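Local coordinates for protein iminosuccinate reductase (Paracoccus denitrificans, PDB 6RQA) that reduces iminosuccinate to L-aspartate with NADH, regenerating the amino donor for the first step of the beta-hydroxyaspartate cycle of glyoxylate assimilation, at residues R165-W179 with E195-L208. Numbering follows the deposited sequence.
Sequences RAAANVHRFEKVIGW and ELGLPFEAVELDRL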
# COMPACT_ATOMS: atom_id res chain seq x y z
N ARG A 165 -27.61 13.95 3.77
CA ARG A 165 -28.43 12.83 4.24
C ARG A 165 -27.93 12.30 5.58
O ARG A 165 -28.73 12.00 6.47
CB ARG A 165 -28.45 11.72 3.19
CG ARG A 165 -29.38 11.98 2.02
CD ARG A 165 -29.56 10.74 1.16
NE ARG A 165 -28.41 10.50 0.29
CZ ARG A 165 -28.34 10.89 -0.98
NH1 ARG A 165 -29.36 11.54 -1.53
NH2 ARG A 165 -27.26 10.63 -1.70
N ALA A 166 -26.61 12.19 5.74
CA ALA A 166 -26.07 11.68 7.00
C ALA A 166 -26.29 12.67 8.14
O ALA A 166 -26.50 12.26 9.29
CB ALA A 166 -24.59 11.35 6.85
N ALA A 167 -26.24 13.97 7.84
CA ALA A 167 -26.45 14.97 8.88
C ALA A 167 -27.91 15.01 9.32
O ALA A 167 -28.20 15.13 10.52
CB ALA A 167 -26.00 16.35 8.39
N ALA A 168 -28.84 14.92 8.38
CA ALA A 168 -30.26 14.90 8.72
C ALA A 168 -30.67 13.62 9.43
O ALA A 168 -31.71 13.61 10.10
CB ALA A 168 -31.11 15.10 7.46
N ASN A 169 -29.89 12.55 9.29
CA ASN A 169 -30.23 11.29 9.94
C ASN A 169 -29.82 11.27 11.41
O ASN A 169 -30.47 10.60 12.22
CB ASN A 169 -29.57 10.12 9.20
CG ASN A 169 -29.86 8.78 9.84
OD1 ASN A 169 -29.06 8.26 10.61
ND2 ASN A 169 -31.02 8.21 9.52
N VAL A 170 -28.77 12.00 11.78
CA VAL A 170 -28.25 11.97 13.14
C VAL A 170 -28.84 13.13 13.94
O VAL A 170 -28.97 13.04 15.17
CB VAL A 170 -26.71 12.02 13.14
CG1 VAL A 170 -26.20 13.35 12.62
CG2 VAL A 170 -26.17 11.73 14.53
N HIS A 171 -29.22 14.21 13.26
CA HIS A 171 -29.75 15.39 13.92
C HIS A 171 -30.96 15.89 13.15
O HIS A 171 -30.98 15.86 11.91
CB HIS A 171 -28.69 16.50 14.01
CG HIS A 171 -29.15 17.71 14.76
ND1 HIS A 171 -29.12 17.79 16.14
CD2 HIS A 171 -29.65 18.89 14.32
CE1 HIS A 171 -29.58 18.97 16.52
NE2 HIS A 171 -29.91 19.66 15.43
N ARG A 172 -31.97 16.36 13.88
CA ARG A 172 -33.21 16.84 13.29
C ARG A 172 -33.08 18.34 13.04
O ARG A 172 -33.07 19.13 13.99
CB ARG A 172 -34.40 16.52 14.19
CG ARG A 172 -35.76 16.77 13.55
CD ARG A 172 -36.38 18.06 14.05
NE ARG A 172 -37.73 18.25 13.52
CZ ARG A 172 -38.53 19.25 13.86
NH1 ARG A 172 -39.74 19.35 13.32
NH2 ARG A 172 -38.13 20.15 14.75
N PHE A 173 -32.98 18.73 11.78
CA PHE A 173 -32.88 20.13 11.39
C PHE A 173 -34.23 20.64 10.92
O PHE A 173 -35.15 19.88 10.61
CB PHE A 173 -31.84 20.32 10.28
CG PHE A 173 -30.42 20.10 10.73
CD1 PHE A 173 -29.69 21.13 11.27
CD2 PHE A 173 -29.82 18.86 10.59
CE1 PHE A 173 -28.38 20.94 11.68
CE2 PHE A 173 -28.51 18.65 11.00
CZ PHE A 173 -27.79 19.70 11.55
N GLU A 174 -34.35 21.97 10.88
CA GLU A 174 -35.55 22.63 10.38
C GLU A 174 -35.38 23.28 9.02
O GLU A 174 -36.37 23.46 8.31
CB GLU A 174 -36.03 23.70 11.38
CG GLU A 174 -36.28 23.17 12.78
CD GLU A 174 -36.68 24.28 13.74
OE1 GLU A 174 -36.78 25.44 13.30
OE2 GLU A 174 -36.88 23.98 14.94
N LYS A 175 -34.15 23.62 8.64
CA LYS A 175 -33.90 24.33 7.39
C LYS A 175 -32.47 24.03 6.94
O LYS A 175 -31.59 23.77 7.76
CB LYS A 175 -34.11 25.84 7.56
CG LYS A 175 -34.04 26.64 6.27
CD LYS A 175 -34.21 28.12 6.54
CE LYS A 175 -34.13 28.93 5.25
NZ LYS A 175 -34.30 30.39 5.50
N VAL A 176 -32.26 24.06 5.63
CA VAL A 176 -30.94 23.88 5.03
C VAL A 176 -30.65 25.07 4.14
O VAL A 176 -31.41 25.35 3.21
CB VAL A 176 -30.85 22.57 4.23
CG1 VAL A 176 -29.45 22.41 3.65
CG2 VAL A 176 -31.21 21.37 5.10
N ILE A 177 -29.57 25.78 4.43
CA ILE A 177 -29.08 26.87 3.59
C ILE A 177 -27.76 26.42 2.96
O ILE A 177 -26.96 25.74 3.61
CB ILE A 177 -28.90 28.18 4.38
CG1 ILE A 177 -28.01 27.96 5.60
CG2 ILE A 177 -30.26 28.74 4.79
CD1 ILE A 177 -27.79 29.21 6.43
N GLY A 178 -27.55 26.79 1.70
CA GLY A 178 -26.40 26.31 0.96
C GLY A 178 -25.73 27.42 0.19
O GLY A 178 -26.34 28.44 -0.16
N TRP A 179 -24.45 27.20 -0.09
CA TRP A 179 -23.65 28.10 -0.91
C TRP A 179 -22.64 27.27 -1.68
O TRP A 179 -22.12 26.28 -1.16
CB TRP A 179 -22.93 29.16 -0.06
CG TRP A 179 -22.06 30.09 -0.87
CD1 TRP A 179 -22.44 31.27 -1.43
CD2 TRP A 179 -20.68 29.91 -1.19
NE1 TRP A 179 -21.37 31.84 -2.09
CE2 TRP A 179 -20.28 31.02 -1.95
CE3 TRP A 179 -19.74 28.91 -0.91
CZ2 TRP A 179 -18.98 31.17 -2.44
CZ3 TRP A 179 -18.45 29.06 -1.39
CH2 TRP A 179 -18.09 30.18 -2.15
N GLU A 195 -35.78 15.44 -0.63
CA GLU A 195 -35.89 14.04 -0.21
C GLU A 195 -35.97 13.92 1.30
O GLU A 195 -36.60 12.99 1.82
CB GLU A 195 -34.70 13.24 -0.75
CG GLU A 195 -34.58 13.21 -2.26
CD GLU A 195 -33.37 12.41 -2.73
OE1 GLU A 195 -32.52 12.07 -1.89
OE2 GLU A 195 -33.28 12.13 -3.94
N LEU A 196 -35.33 14.84 2.03
CA LEU A 196 -35.33 14.83 3.48
C LEU A 196 -36.48 15.62 4.08
O LEU A 196 -36.56 15.75 5.31
CB LEU A 196 -34.00 15.38 4.00
CG LEU A 196 -32.74 14.68 3.48
CD1 LEU A 196 -31.50 15.48 3.85
CD2 LEU A 196 -32.66 13.27 4.02
N GLY A 197 -37.38 16.16 3.25
CA GLY A 197 -38.49 16.94 3.76
C GLY A 197 -38.08 18.24 4.42
O GLY A 197 -38.76 18.71 5.33
N LEU A 198 -36.97 18.83 3.98
CA LEU A 198 -36.42 20.03 4.58
C LEU A 198 -36.42 21.16 3.55
O LEU A 198 -36.00 20.95 2.41
CB LEU A 198 -34.99 19.79 5.09
CG LEU A 198 -34.84 18.80 6.25
CD1 LEU A 198 -33.37 18.55 6.54
CD2 LEU A 198 -35.56 19.32 7.48
N PRO A 199 -36.86 22.36 3.92
CA PRO A 199 -36.80 23.48 2.98
C PRO A 199 -35.37 23.95 2.77
O PRO A 199 -34.53 23.89 3.68
CB PRO A 199 -37.64 24.57 3.67
CG PRO A 199 -37.55 24.23 5.13
CD PRO A 199 -37.48 22.73 5.20
N PHE A 200 -35.09 24.40 1.56
CA PHE A 200 -33.75 24.85 1.17
C PHE A 200 -33.80 26.28 0.67
O PHE A 200 -34.77 26.69 0.02
CB PHE A 200 -33.15 23.93 0.10
CG PHE A 200 -31.81 24.39 -0.40
CD1 PHE A 200 -30.66 24.12 0.32
CD2 PHE A 200 -31.69 25.09 -1.59
CE1 PHE A 200 -29.42 24.54 -0.13
CE2 PHE A 200 -30.46 25.51 -2.05
CZ PHE A 200 -29.32 25.24 -1.32
N GLU A 201 -32.74 27.04 0.96
CA GLU A 201 -32.60 28.40 0.48
C GLU A 201 -31.14 28.64 0.13
O GLU A 201 -30.27 28.57 1.01
CB GLU A 201 -33.06 29.43 1.52
CG GLU A 201 -32.66 30.86 1.19
CD GLU A 201 -33.08 31.85 2.25
OE1 GLU A 201 -33.32 33.03 1.90
OE2 GLU A 201 -33.18 31.47 3.43
N ALA A 202 -30.84 29.03 -1.11
CA ALA A 202 -29.45 29.36 -1.47
C ALA A 202 -29.09 30.69 -0.84
O ALA A 202 -29.92 31.55 -0.86
CB ALA A 202 -29.33 29.43 -2.96
N VAL A 203 -27.90 30.83 -0.29
CA VAL A 203 -27.50 32.10 0.37
C VAL A 203 -26.05 32.41 0.06
O VAL A 203 -25.44 31.68 -0.65
CB VAL A 203 -27.67 32.05 1.88
CG1 VAL A 203 -29.11 31.96 2.31
CG2 VAL A 203 -26.84 30.96 2.50
N GLU A 204 -25.62 33.59 0.47
CA GLU A 204 -24.19 33.95 0.36
C GLU A 204 -23.55 33.63 1.71
O GLU A 204 -24.26 33.48 2.69
CB GLU A 204 -23.97 35.37 -0.15
CG GLU A 204 -24.61 35.68 -1.49
CD GLU A 204 -24.19 34.97 -2.76
OE1 GLU A 204 -24.98 34.97 -3.72
OE2 GLU A 204 -23.08 34.43 -2.82
N LEU A 205 -22.24 33.56 1.74
CA LEU A 205 -21.48 33.11 2.90
C LEU A 205 -21.65 34.02 4.12
O LEU A 205 -21.43 33.56 5.24
CB LEU A 205 -20.00 32.99 2.55
CG LEU A 205 -19.63 31.79 1.68
CD1 LEU A 205 -18.13 31.72 1.47
CD2 LEU A 205 -20.15 30.51 2.30
N ASP A 206 -22.05 35.28 3.93
CA ASP A 206 -22.25 36.15 5.08
C ASP A 206 -23.45 35.72 5.90
O ASP A 206 -23.40 35.72 7.13
CB ASP A 206 -22.40 37.61 4.62
CG ASP A 206 -23.48 37.78 3.57
OD1 ASP A 206 -23.55 36.95 2.65
OD2 ASP A 206 -24.26 38.75 3.68
N ARG A 207 -24.55 35.34 5.24
CA ARG A 207 -25.72 34.84 5.96
C ARG A 207 -25.52 33.42 6.46
O ARG A 207 -26.06 33.07 7.52
CB ARG A 207 -26.96 34.90 5.07
CG ARG A 207 -27.61 36.27 4.95
CD ARG A 207 -28.93 36.17 4.19
NE ARG A 207 -29.83 35.20 4.82
CZ ARG A 207 -30.92 34.71 4.23
NH1 ARG A 207 -31.24 35.08 3.00
NH2 ARG A 207 -31.68 33.84 4.87
N LEU A 208 -24.78 32.59 5.73
CA LEU A 208 -24.59 31.21 6.14
C LEU A 208 -23.83 31.13 7.46
O LEU A 208 -24.22 30.40 8.37
CB LEU A 208 -23.86 30.43 5.04
CG LEU A 208 -23.81 28.90 5.14
CD1 LEU A 208 -23.82 28.28 3.75
CD2 LEU A 208 -22.59 28.43 5.91
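Strands 175-179 and 200-202 are neighbours in the parallel sheet of the Rossmann-type NAD-binding domain, joined through helix 186-195 as a beta-alpha-beta unit. Val176 pairs with Phe200, Ile177 with Glu201 and Gly178 with Ala202. Val176 N binds Pro199 O, Val176 O receives Glu201 N, and Gly178 O takes Val203 N at 2.9 Å; the Gly178 N to Glu201 O bond between them is weak. Without a side chain, Gly178 lets the Phe200 ring lie against the backbone, CE1 3.5 Å from Gly178 N. Val176 CG1 meets the edge of this ring, while its CG2 touches Leu198 CD1. On the Ile177 and Glu201 face, the fully extended Lys175 puts NZ 2.6 Å from Glu201 OE2. Arg207 grips the same carboxylate end-on, NH1 to OE1 and NH2 to OE2, reaching OE2 from the opposite face to Lys175; the shared negative charge probably offsets the closeness of the two cations. At the strand end, Trp179 has CG anti to its backbone N (chi1 178°), which lays the indole across Leu205: Leu205 CG sits over the five-membered ring, 3.8 Å from its centroid, a CH-pi contact. Glu204 OE2 lies at the indole edge and accepts a weak hydrogen bond from Trp179 NE1 at 3.2 Å. A serine in place of Trp179 would probably leave Leu205 without the ring that covers it and Glu204 without this donor. Far from the tryptophan, Leu196 CD1 packs on Ala168 CB at 3.7 Å, and Arg165 NH1 makes a weakly hydrogen-bonded salt bridge to Glu195 OE1. Strand 200-202 is outermost in the chain's parallel sheet; strand 150-154 flanks 175-179 on its other side, helix 186-195 packs on Phe200, and Trp179 precedes the NAD-binding Asn180.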